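Local coordinates for protein benzyl alcohol dehydrogenase (Acinetobacter calcoaceticus, PDB 1F8F) that probably oxidises benzyl alcohol to benzaldehyde with NAD as cofactor, as a zinc-containing alcohol dehydrogenase whose nucleotide-binding domain has a Rossmann fold, at residues V39-C44 with Q142-T147; L63-S68 with L171-Q176; H86-Y91 with E166-L171. All blocks are in the same frame, centred on the assembly; numbering follows the deposited sequence.

Contact 1 of 3, residues V39-C44 with Q142-T147. With ZN (zinc ion), chain B.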
ATOM      1  N   VAL A  39      38.925   9.638   1.831  1.00 29.30           N
ATOM      2  CA  VAL A  39      39.212  10.506   2.973  1.00 31.28           C
ATOM      3  C   VAL A  39      39.088   9.716   4.273  1.00 32.75           C
ATOM      4  O   VAL A  39      40.019   9.700   5.100  1.00 31.57           O
ATOM      5  CB  VAL A  39      38.334  11.760   2.967  1.00 31.34           C
ATOM      6  CG1 VAL A  39      38.474  12.648   4.202  1.00 28.53           C
ATOM      7  CG2 VAL A  39      38.633  12.644   1.739  1.00 30.14           C
ATOM      8  N   ALA A  40      37.986   8.918   4.418  1.00 29.99           N
ATOM      9  CA  ALA A  40      37.788   8.080   5.590  1.00 26.73           C
ATOM     10  C   ALA A  40      36.728   6.991   5.372  1.00 25.54           C
ATOM     11  O   ALA A  40      35.851   7.108   4.531  1.00 22.56           O
ATOM     12  CB  ALA A  40      37.454   8.954   6.820  1.00 26.90           C
ATOM     13  N   THR A  41      36.841   5.891   6.129  1.00 23.95           N
ATOM     14  CA  THR A  41      35.994   4.737   5.932  1.00 25.54           C
ATOM     15  C   THR A  41      35.467   4.200   7.259  1.00 27.99           C
ATOM     16  O   THR A  41      36.289   3.864   8.108  1.00 24.76           O
ATOM     17  CB  THR A  41      36.755   3.562   5.300  1.00 23.93           C
ATOM     18  OG1 THR A  41      37.286   3.966   4.036  1.00 23.33           O
ATOM     19  CG2 THR A  41      35.886   2.334   4.998  1.00 23.97           C
ATOM     20  N   GLY A  42      34.146   4.081   7.376  1.00 25.91           N
ATOM     21  CA  GLY A  42      33.594   3.530   8.613  1.00 24.99           C
ATOM     22  C   GLY A  42      33.903   2.071   8.854  1.00 26.93           C
ATOM     23  O   GLY A  42      34.182   1.330   7.909  1.00 27.01           O
ATOM     24  N   MET A  43      33.830   1.597  10.096  1.00 27.55           N
ATOM     25  CA  MET A  43      34.058   0.218  10.473  1.00 28.59           C
ATOM     26  C   MET A  43      32.746  -0.372  11.024  1.00 28.89           C
ATOM     27  O   MET A  43      32.061   0.197  11.847  1.00 25.59           O
ATOM     28  CB  MET A  43      35.100  -0.020  11.571  1.00 26.64           C
ATOM     29  CG  MET A  43      35.383  -1.516  11.762  1.00 26.22           C
ATOM     30  SD  MET A  43      36.503  -1.751  13.208  1.00 27.91           S
ATOM     31  CE  MET A  43      38.025  -1.137  12.492  1.00 27.71           C
ATOM     32  N   CYS A  44      32.438  -1.559  10.559  1.00 33.61           N
ATOM     33  CA  CYS A  44      31.191  -2.265  10.851  1.00 35.27           C
ATOM     34  C   CYS A  44      31.489  -3.694  11.237  1.00 37.50           C
ATOM     35  O   CYS A  44      32.395  -4.404  10.812  1.00 37.66           O
ATOM     36  CB  CYS A  44      30.275  -2.113   9.630  1.00 35.70           C
ATOM     37  SG  CYS A  44      28.944  -3.293   9.390  1.00 32.38           S
ATOM     38  N   GLN A 142      33.818  -2.120  -3.273  1.00 25.43           N
ATOM     39  CA  GLN A 142      34.644  -0.959  -2.968  1.00 26.87           C
ATOM     40  C   GLN A 142      35.992  -1.342  -2.352  1.00 25.87           C
ATOM     41  O   GLN A 142      37.005  -0.723  -2.721  1.00 24.76           O
ATOM     42  CB  GLN A 142      33.895   0.023  -2.063  1.00 27.09           C
ATOM     43  CG  GLN A 142      33.474  -0.492  -0.680  1.00 25.48           C
ATOM     44  CD  GLN A 142      32.619   0.621  -0.106  1.00 28.70           C
ATOM     45  OE1 GLN A 142      32.973   1.565   0.595  1.00 27.85           O
ATOM     46  NE2 GLN A 142      31.324   0.469  -0.451  1.00 27.29           N
ATOM     47  N   SER A 143      35.991  -2.251  -1.393  1.00 25.15           N
ATOM     48  CA  SER A 143      37.276  -2.612  -0.724  1.00 28.37           C
ATOM     49  C   SER A 143      37.871  -1.307  -0.190  1.00 27.04           C
ATOM     50  O   SER A 143      38.909  -0.922  -0.651  1.00 26.35           O
ATOM     51  CB  SER A 143      38.174  -3.274  -1.773  1.00 29.08           C
ATOM     52  OG  SER A 143      38.140  -4.689  -1.675  1.00 26.22           O
ATOM     53  N   SER A 144      37.155  -0.537   0.648  1.00 26.24           N
ATOM     54  CA  SER A 144      37.652   0.795   0.988  1.00 27.05           C
ATOM     55  C   SER A 144      38.573   0.960   2.183  1.00 26.09           C
ATOM     56  O   SER A 144      38.851   2.149   2.509  1.00 27.67           O
ATOM     57  CB  SER A 144      36.444   1.756   0.991  1.00 24.83           C
ATOM     58  OG  SER A 144      35.522   1.252   1.931  1.00 21.36           O
ATOM     59  N   PHE A 145      39.231  -0.070   2.747  1.00 25.93           N
ATOM     60  CA  PHE A 145      40.274   0.306   3.759  1.00 26.37           C
ATOM     61  C   PHE A 145      41.570   0.606   2.979  1.00 26.56           C
ATOM     62  O   PHE A 145      42.547  -0.115   3.124  1.00 26.67           O
ATOM     63  CB  PHE A 145      40.503  -0.634   4.907  1.00 23.23           C
ATOM     64  CG  PHE A 145      39.369  -0.846   5.872  1.00 25.51           C
ATOM     65  CD1 PHE A 145      38.614   0.195   6.344  1.00 25.36           C
ATOM     66  CD2 PHE A 145      39.030  -2.112   6.323  1.00 25.93           C
ATOM     67  CE1 PHE A 145      37.570   0.036   7.236  1.00 25.82           C
ATOM     68  CE2 PHE A 145      38.019  -2.327   7.234  1.00 27.69           C
ATOM     69  CZ  PHE A 145      37.280  -1.246   7.681  1.00 27.30           C
ATOM     70  N   ALA A 146      41.595   1.616   2.117  1.00 27.84           N
ATOM     71  CA  ALA A 146      42.685   2.088   1.342  1.00 29.63           C
ATOM     72  C   ALA A 146      42.601   3.552   0.896  1.00 30.54           C
ATOM     73  O   ALA A 146      41.598   4.234   0.826  1.00 28.04           O
ATOM     74  CB  ALA A 146      42.926   1.300   0.050  1.00 32.78           C
ATOM     75  N   THR A 147      43.810   4.033   0.498  1.00 30.25           N
ATOM     76  CA  THR A 147      43.932   5.395   0.041  1.00 29.24           C
ATOM     77  C   THR A 147      43.194   5.507  -1.279  1.00 29.67           C
ATOM     78  O   THR A 147      42.951   6.648  -1.656  1.00 28.30           O
ATOM     79  CB  THR A 147      45.391   5.894  -0.141  1.00 29.40           C
ATOM     80  OG1 THR A 147      46.102   4.998  -1.011  1.00 23.78           O
ATOM     81  CG2 THR A 147      46.154   5.993   1.178  1.00 28.98           C
TER
HETATM   82 ZN    ZN B 372      27.907  -3.129   7.215  1.00 42.42          ZN

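Contact 2 of 3, residues L63-S68 with L171-Q176. With ZN (zinc ion), chain B.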
ATOM      1  N   LEU A  63      39.289  -5.367   2.968  1.00 31.17           N
ATOM      2  CA  LEU A  63      37.924  -5.119   3.390  1.00 30.60           C
ATOM      3  C   LEU A  63      37.538  -3.649   3.491  1.00 26.82           C
ATOM      4  O   LEU A  63      38.087  -2.863   2.765  1.00 24.99           O
ATOM      5  CB  LEU A  63      37.629  -5.888   4.687  1.00 29.25           C
ATOM      6  CG  LEU A  63      38.154  -7.331   4.646  1.00 30.72           C
ATOM      7  CD1 LEU A  63      37.938  -8.007   5.989  1.00 27.16           C
ATOM      8  CD2 LEU A  63      37.468  -8.130   3.519  1.00 31.09           C
ATOM      9  N   GLY A  64      36.675  -3.207   4.415  1.00 28.45           N
ATOM     10  CA  GLY A  64      36.233  -1.809   4.462  1.00 25.26           C
ATOM     11  C   GLY A  64      35.032  -1.698   3.506  1.00 28.16           C
ATOM     12  O   GLY A  64      35.094  -2.146   2.366  1.00 26.90           O
ATOM     13  N   HIS A  65      33.900  -1.181   3.983  1.00 27.82           N
ATOM     14  CA  HIS A  65      32.729  -1.125   3.123  1.00 28.92           C
ATOM     15  C   HIS A  65      31.913   0.123   3.466  1.00 27.52           C
ATOM     16  O   HIS A  65      30.727   0.168   3.174  1.00 26.07           O
ATOM     17  CB  HIS A  65      31.911  -2.397   3.135  1.00 29.57           C
ATOM     18  CG  HIS A  65      31.200  -2.742   4.398  1.00 29.90           C
ATOM     19  ND1 HIS A  65      31.876  -3.345   5.446  1.00 31.07           N
ATOM     20  CD2 HIS A  65      29.909  -2.622   4.770  1.00 29.88           C
ATOM     21  CE1 HIS A  65      31.029  -3.574   6.449  1.00 31.11           C
ATOM     22  NE2 HIS A  65      29.824  -3.131   6.071  1.00 35.42           N
ATOM     23  N   GLU A  66      32.577   1.018   4.212  1.00 27.30           N
ATOM     24  CA  GLU A  66      31.874   2.278   4.525  1.00 28.18           C
ATOM     25  C   GLU A  66      32.679   3.505   4.112  1.00 26.20           C
ATOM     26  O   GLU A  66      32.859   4.456   4.889  1.00 24.14           O
ATOM     27  CB  GLU A  66      31.452   2.321   5.988  1.00 27.87           C
ATOM     28  CG  GLU A  66      30.408   1.265   6.402  1.00 28.51           C
ATOM     29  CD  GLU A  66      29.975   1.404   7.847  1.00 29.88           C
ATOM     30  OE1 GLU A  66      30.612   2.017   8.710  1.00 28.50           O
ATOM     31  OE2 GLU A  66      28.883   0.905   8.206  1.00 33.59           O
ATOM     32  N   GLY A  67      33.111   3.640   2.854  1.00 26.04           N
ATOM     33  CA  GLY A  67      34.006   4.696   2.422  1.00 21.31           C
ATOM     34  C   GLY A  67      33.407   5.990   1.986  1.00 22.83           C
ATOM     35  O   GLY A  67      32.241   6.040   1.599  1.00 20.27           O
ATOM     36  N   SER A  68      34.180   7.057   2.094  1.00 21.99           N
ATOM     37  CA  SER A  68      33.823   8.367   1.593  1.00 24.49           C
ATOM     38  C   SER A  68      35.145   8.955   1.047  1.00 28.34           C
ATOM     39  O   SER A  68      36.231   8.560   1.545  1.00 24.75           O
ATOM     40  CB  SER A  68      33.118   9.238   2.580  1.00 22.97           C
ATOM     41  OG  SER A  68      33.825   9.562   3.751  1.00 23.44           O
ATOM     42  N   LEU A 171      27.116   6.123   6.327  1.00 23.10           N
ATOM     43  CA  LEU A 171      25.813   6.189   5.701  1.00 23.47           C
ATOM     44  C   LEU A 171      25.724   5.128   4.611  1.00 23.66           C
ATOM     45  O   LEU A 171      24.617   4.717   4.251  1.00 22.28           O
ATOM     46  CB  LEU A 171      25.447   7.568   5.132  1.00 22.74           C
ATOM     47  CG  LEU A 171      25.318   8.761   6.096  1.00 23.45           C
ATOM     48  CD1 LEU A 171      25.203  10.068   5.315  1.00 25.32           C
ATOM     49  CD2 LEU A 171      24.119   8.622   6.958  1.00 22.86           C
ATOM     50  N   GLY A 172      26.820   4.686   3.992  1.00 25.12           N
ATOM     51  CA  GLY A 172      26.709   3.624   2.945  1.00 25.53           C
ATOM     52  C   GLY A 172      26.381   2.227   3.489  1.00 27.22           C
ATOM     53  O   GLY A 172      26.307   1.259   2.705  1.00 23.26           O
ATOM     54  N   CYS A 173      26.249   2.024   4.807  1.00 24.83           N
ATOM     55  CA  CYS A 173      25.900   0.764   5.381  1.00 27.58           C
ATOM     56  C   CYS A 173      25.127   0.854   6.701  1.00 27.44           C
ATOM     57  O   CYS A 173      23.901   0.741   6.683  1.00 28.81           O
ATOM     58  CB  CYS A 173      27.054  -0.209   5.683  1.00 27.71           C
ATOM     59  SG  CYS A 173      26.475  -1.861   6.203  1.00 26.92           S
ATOM     60  N   GLY A 174      25.816   0.870   7.850  1.00 27.52           N
ATOM     61  CA  GLY A 174      25.074   0.806   9.127  1.00 25.94           C
ATOM     62  C   GLY A 174      24.011   1.865   9.416  1.00 26.72           C
ATOM     63  O   GLY A 174      22.960   1.526  10.017  1.00 26.03           O
ATOM     64  N   ILE A 175      24.221   3.138   9.099  1.00 24.22           N
ATOM     65  CA  ILE A 175      23.237   4.189   9.346  1.00 24.28           C
ATOM     66  C   ILE A 175      22.010   4.074   8.438  1.00 25.76           C
ATOM     67  O   ILE A 175      20.900   4.098   8.941  1.00 21.96           O
ATOM     68  CB  ILE A 175      23.870   5.583   9.283  1.00 22.82           C
ATOM     69  CG1 ILE A 175      25.276   5.594   9.919  1.00 22.16           C
ATOM     70  CG2 ILE A 175      22.982   6.636   9.979  1.00 19.26           C
ATOM     71  CD1 ILE A 175      25.351   5.249  11.402  1.00 18.84           C
ATOM     72  N   GLN A 176      22.180   3.771   7.128  1.00 26.00           N
ATOM     73  CA  GLN A 176      21.094   3.562   6.195  1.00 24.84           C
ATOM     74  C   GLN A 176      20.330   2.302   6.575  1.00 23.67           C
ATOM     75  O   GLN A 176      19.101   2.228   6.393  1.00 22.53           O
ATOM     76  CB  GLN A 176      21.463   3.526   4.706  1.00 23.73           C
ATOM     77  CG  GLN A 176      22.179   2.328   4.097  1.00 22.74           C
ATOM     78  CD  GLN A 176      22.384   2.485   2.594  1.00 24.45           C
ATOM     79  OE1 GLN A 176      21.747   3.370   2.013  1.00 22.74           O
ATOM     80  NE2 GLN A 176      23.242   1.747   1.885  1.00 21.54           N
TER
HETATM   81 ZN    ZN B 372      27.907  -3.129   7.215  1.00 42.42          ZN
HETATM   82  O   HOH W   1      28.158  -0.869   1.721  1.00 17.94           O

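Contact 3 of 3, residues H86-Y91 with E166-L171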
ATOM      1  N   HIS A  86      32.427  14.850  -4.168  1.00 36.65           N
ATOM      2  CA  HIS A  86      32.489  14.239  -2.858  1.00 37.40           C
ATOM      3  C   HIS A  86      31.477  13.081  -2.850  1.00 35.66           C
ATOM      4  O   HIS A  86      30.311  13.372  -3.204  1.00 38.34           O
ATOM      5  CB  HIS A  86      32.018  15.223  -1.780  1.00 38.61           C
ATOM      6  CG  HIS A  86      33.036  16.282  -1.455  1.00 42.49           C
ATOM      7  ND1 HIS A  86      33.073  16.924  -0.230  1.00 42.06           N
ATOM      8  CD2 HIS A  86      34.084  16.782  -2.177  1.00 41.90           C
ATOM      9  CE1 HIS A  86      34.081  17.788  -0.234  1.00 43.20           C
ATOM     10  NE2 HIS A  86      34.718  17.714  -1.398  1.00 42.40           N
ATOM     11  N   VAL A  87      31.811  11.863  -2.496  1.00 31.39           N
ATOM     12  CA  VAL A  87      30.929  10.723  -2.557  1.00 29.09           C
ATOM     13  C   VAL A  87      30.966   9.774  -1.348  1.00 30.58           C
ATOM     14  O   VAL A  87      31.879   9.669  -0.510  1.00 27.89           O
ATOM     15  CB  VAL A  87      31.237   9.850  -3.812  1.00 28.74           C
ATOM     16  CG1 VAL A  87      30.893  10.514  -5.165  1.00 26.87           C
ATOM     17  CG2 VAL A  87      32.733   9.514  -3.845  1.00 25.87           C
ATOM     18  N   VAL A  88      29.824   9.050  -1.284  1.00 26.17           N
ATOM     19  CA  VAL A  88      29.642   7.974  -0.280  1.00 22.42           C
ATOM     20  C   VAL A  88      29.543   6.646  -1.025  1.00 20.25           C
ATOM     21  O   VAL A  88      28.892   6.611  -2.085  1.00 18.98           O
ATOM     22  CB  VAL A  88      28.430   8.311   0.603  1.00 21.72           C
ATOM     23  CG1 VAL A  88      28.113   7.052   1.439  1.00 19.87           C
ATOM     24  CG2 VAL A  88      28.706   9.475   1.560  1.00 22.13           C
ATOM     25  N   LEU A  89      30.241   5.593  -0.794  1.00 19.11           N
ATOM     26  CA  LEU A  89      30.266   4.352  -1.532  1.00 20.57           C
ATOM     27  C   LEU A  89      29.435   3.337  -0.728  1.00 25.23           C
ATOM     28  O   LEU A  89      29.742   2.981   0.398  1.00 23.71           O
ATOM     29  CB  LEU A  89      31.676   3.749  -1.497  1.00 21.93           C
ATOM     30  CG  LEU A  89      32.810   4.698  -1.866  1.00 21.91           C
ATOM     31  CD1 LEU A  89      34.089   3.894  -2.176  1.00 23.21           C
ATOM     32  CD2 LEU A  89      32.465   5.520  -3.122  1.00 23.07           C
ATOM     33  N   SER A  90      28.339   2.939  -1.318  1.00 22.95           N
ATOM     34  CA  SER A  90      27.320   2.085  -0.784  1.00 22.36           C
ATOM     35  C   SER A  90      27.546   0.654  -1.261  1.00 23.25           C
ATOM     36  O   SER A  90      28.572   0.402  -1.903  1.00 20.76           O
ATOM     37  CB  SER A  90      25.928   2.589  -1.231  1.00 25.52           C
ATOM     38  OG  SER A  90      24.832   2.008  -0.571  1.00 26.71           O
ATOM     39  N   TYR A  91      26.662  -0.289  -0.958  1.00 22.00           N
ATOM     40  CA  TYR A  91      26.826  -1.656  -1.391  1.00 23.40           C
ATOM     41  C   TYR A  91      26.728  -1.781  -2.925  1.00 25.65           C
ATOM     42  O   TYR A  91      26.505  -0.876  -3.692  1.00 27.18           O
ATOM     43  CB  TYR A  91      25.833  -2.590  -0.738  1.00 20.32           C
ATOM     44  CG  TYR A  91      24.368  -2.202  -0.974  1.00 21.35           C
ATOM     45  CD1 TYR A  91      23.633  -2.758  -2.022  1.00 21.10           C
ATOM     46  CD2 TYR A  91      23.719  -1.342  -0.101  1.00 18.31           C
ATOM     47  CE1 TYR A  91      22.307  -2.395  -2.248  1.00 20.62           C
ATOM     48  CE2 TYR A  91      22.405  -0.968  -0.287  1.00 20.24           C
ATOM     49  CZ  TYR A  91      21.702  -1.537  -1.339  1.00 20.85           C
ATOM     50  OH  TYR A  91      20.396  -1.152  -1.530  1.00 21.52           O
ATOM     51  N   GLU A 166      34.619  13.277   5.846  1.00 31.59           N
ATOM     52  CA  GLU A 166      35.116  12.153   6.638  1.00 33.10           C
ATOM     53  C   GLU A 166      34.087  11.450   7.524  1.00 31.33           C
ATOM     54  O   GLU A 166      34.119  10.267   7.796  1.00 31.30           O
ATOM     55  CB  GLU A 166      36.331  12.536   7.490  1.00 36.15           C
ATOM     56  CG  GLU A 166      36.039  13.647   8.478  1.00 40.18           C
ATOM     57  CD  GLU A 166      36.433  15.011   7.992  1.00 45.49           C
ATOM     58  OE1 GLU A 166      36.216  15.388   6.788  1.00 46.45           O
ATOM     59  OE2 GLU A 166      36.953  15.812   8.813  1.00 49.15           O
ATOM     60  N   LEU A 167      33.068  12.220   7.891  1.00 28.75           N
ATOM     61  CA  LEU A 167      31.922  11.773   8.670  1.00 30.36           C
ATOM     62  C   LEU A 167      30.842  11.003   7.932  1.00 29.68           C
ATOM     63  O   LEU A 167      30.030  10.355   8.612  1.00 26.94           O
ATOM     64  CB  LEU A 167      31.372  13.115   9.177  1.00 34.80           C
ATOM     65  CG  LEU A 167      30.484  13.283  10.372  1.00 40.20           C
ATOM     66  CD1 LEU A 167      30.901  12.452  11.579  1.00 39.48           C
ATOM     67  CD2 LEU A 167      30.441  14.759  10.796  1.00 41.52           C
ATOM     68  N   LEU A 168      30.742  11.005   6.591  1.00 28.06           N
ATOM     69  CA  LEU A 168      29.645  10.324   5.869  1.00 28.17           C
ATOM     70  C   LEU A 168      29.750   8.927   5.347  1.00 26.17           C
ATOM     71  O   LEU A 168      28.729   8.263   5.028  1.00 26.39           O
ATOM     72  CB  LEU A 168      29.261  11.179   4.640  1.00 28.36           C
ATOM     73  CG  LEU A 168      28.918  12.637   4.971  1.00 31.50           C
ATOM     74  CD1 LEU A 168      28.523  13.305   3.670  1.00 31.78           C
ATOM     75  CD2 LEU A 168      27.779  12.780   5.996  1.00 30.45           C
ATOM     76  N   GLY A 169      30.941   8.298   5.305  1.00 25.25           N
ATOM     77  CA  GLY A 169      31.084   6.901   4.923  1.00 22.46           C
ATOM     78  C   GLY A 169      30.059   5.954   5.514  1.00 24.50           C
ATOM     79  O   GLY A 169      29.463   5.057   4.859  1.00 24.51           O
ATOM     80  N   PRO A 170      29.871   5.962   6.832  1.00 23.18           N
ATOM     81  CA  PRO A 170      28.966   5.056   7.538  1.00 21.57           C
ATOM     82  C   PRO A 170      27.547   5.069   7.029  1.00 23.23           C
ATOM     83  O   PRO A 170      26.780   4.102   7.143  1.00 19.44           O
ATOM     84  CB  PRO A 170      29.056   5.552   8.997  1.00 21.92           C
ATOM     85  CG  PRO A 170      30.486   6.056   9.073  1.00 21.73           C
ATOM     86  CD  PRO A 170      30.610   6.847   7.782  1.00 20.51           C
ATOM     87  N   LEU A 171      27.116   6.123   6.327  1.00 23.10           N
ATOM     88  CA  LEU A 171      25.813   6.189   5.701  1.00 23.47           C
ATOM     89  C   LEU A 171      25.724   5.128   4.611  1.00 23.66           C
ATOM     90  O   LEU A 171      24.617   4.717   4.251  1.00 22.28           O
ATOM     91  CB  LEU A 171      25.447   7.568   5.132  1.00 22.74           C
ATOM     92  CG  LEU A 171      25.318   8.761   6.096  1.00 23.45           C
ATOM     93  CD1 LEU A 171      25.203  10.068   5.315  1.00 25.32           C
ATOM     94  CD2 LEU A 171      24.119   8.622   6.958  1.00 22.86           C
TER

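Contact 1 of 3, residues V39-C44 with Q142-T147
The phenyl ring of Phe-145 is met obliquely by Thr-41 and Gly-42, and its CE1 atom does most of the touching. Thr-41 CG2 lies 3.6 Å from Phe-145 CE1, and Gly-42 O approaches the same CE1 to 3.7 Å. Thr-41 uses its two branches differently. OG1 sits beside the backbone N (chi1 -59°), which puts the methyl CG2 anti to that N, facing the ring and Ser-144 OG, while OG1 donates to Ser-144 O over 2.8 Å, coming from above the carbonyl plane. Phe-145 is the centre of an inverse gamma turn, whose weak bond from Ala-146 N falls on this same Ser-144 O. Two donors therefore share one buried carbonyl. Ser-144 OG in turn donates to Gln-142 OE1 at 2.9 Å, and that amide oxygen also accepts from Gly-67 N, tying the irregular loop to strand 66-74, the neighbour of strand 33-42 in the sheet. Cys-44 SG binds zinc and caps the first turn of helix 45-51. Val-39 and Ala-40 form a classic beta bulge opposite Ser-68 where strand 33-42 turns a corner. Phe-145 also packs on Ile-368 of strand 365-369, Ile-351 of helix 351-360 and Ala-10 of strand 5-11.

Contact 2 of 3, residues L63-S68 with L171-Q176
The zinc site beside the NAD pocket, consistent with the catalytic zinc of this dehydrogenase family, is where His-65 and Cys-173 meet. His-65 NE2 binds the metal at 2.2 Å, as does Cys-173 SG at the same distance, and Cys-44 is a further ligand. Sharing the ion brings Cys-173 SG to the edge of the imidazole, in its plane, 3.6 Å from His-65 NE2. With CG between the backbone N and the carbonyl carbon (chi1 68°), the His-65 ring turns its NE2 to the metal, and the ring is stacked with Phe-140. One imidazole face is approached by CG of the next residue, Glu-66, whose extended side chain runs past the cysteine. Glu-66 OE2 comes within 3.3 Å of Cys-173 CB and accepts a nearly straight bond, 169° at the hydrogen, from Gly-174 N. That donor meets OE2 on the anti side, somewhat out of the carboxylate plane. A water donates to both His-65 O and Gly-172 O, joining the two backbones. Chemically, the metal and the carboxylate fasten the same junction: Cys-173 is the N-cap residue of helix 174-186, and Glu-66 grips that helix's first amide while its OE1 forms a salt bridge with Lys-365. Glu-66 is thus a second-shell residue that probably steadies the cysteine ligand, and the helix start and the lysine would together be expected to offset its charge.

Contact 3 of 3, residues H86-Y91 with E166-L171
Val-88 supplies most of the surface buried here, spreading its two methyl groups over the turn formed by Leu-168, Gly-169 and Leu-171. Its CG1 stands anti to the backbone N (chi1 169°) and its CG2 beside that N, which lets the fork straddle a single carbonyl. Leu-168 O lies 3.7 Å from Val-88 CG2 and 3.8 Å from Val-88 CG1. This oxygen, though it lies against both methyls, accepts a 3.0 Å hydrogen bond from Leu-171 N that closes the turn, so its polarity is answered within its own segment. The closest apolar approach joins Val-88 CG2 to Leu-168 CB at 3.6 Å, the two side chains crossing at about a right angle. On the other branch, CG1 of Val-88 lies 4.2 Å from Gly-169 O and 4.4 Å from Leu-171 C. Backbone thus forms much of the surface against which the valine rests. The nearest atom of Leu-171 is its carbonyl carbon, while its side chain packs on Val-329 of helix 321-333. Val-159 of strand 156-159 touches both Val-88 and Leu-168 and extends the apolar surface. No hydrogen bond crosses between 86-91 and 166-171. What results is a junction, in a zinc-dependent alcohol dehydrogenase, between a strand of the GroES-like domain and the turn that leads into helix 174-186; strand 86-89 is itself hydrogen-bonded to strands 66-74 and 156-159.

How the contacts relate
All three contacts are buried, yet each solves burial by different chemistry. Contact 1 combines a hydrogen bond from a threonine to a backbone carbonyl with aromatic packing, contact 2 is built on metal and carboxylate bonds, and contact 3 is van der Waals packing of a valine on leucine and backbone, without a hydrogen bond across it. Contact 1 gives one ligand to a zinc ion and contact 2 gives two to the same ion, whereas contact 3 has no part in binding it. One mixed sheet serves all three, through strands 33-42, 66-74 and 86-89. Contacts 2 and 3 share Leu-171, and Gln-176 NE2 bonds to Ser-90 OG between them. Gln-142 of contact 1 also reaches contact 3, its NE2 bonding to Leu-89 O.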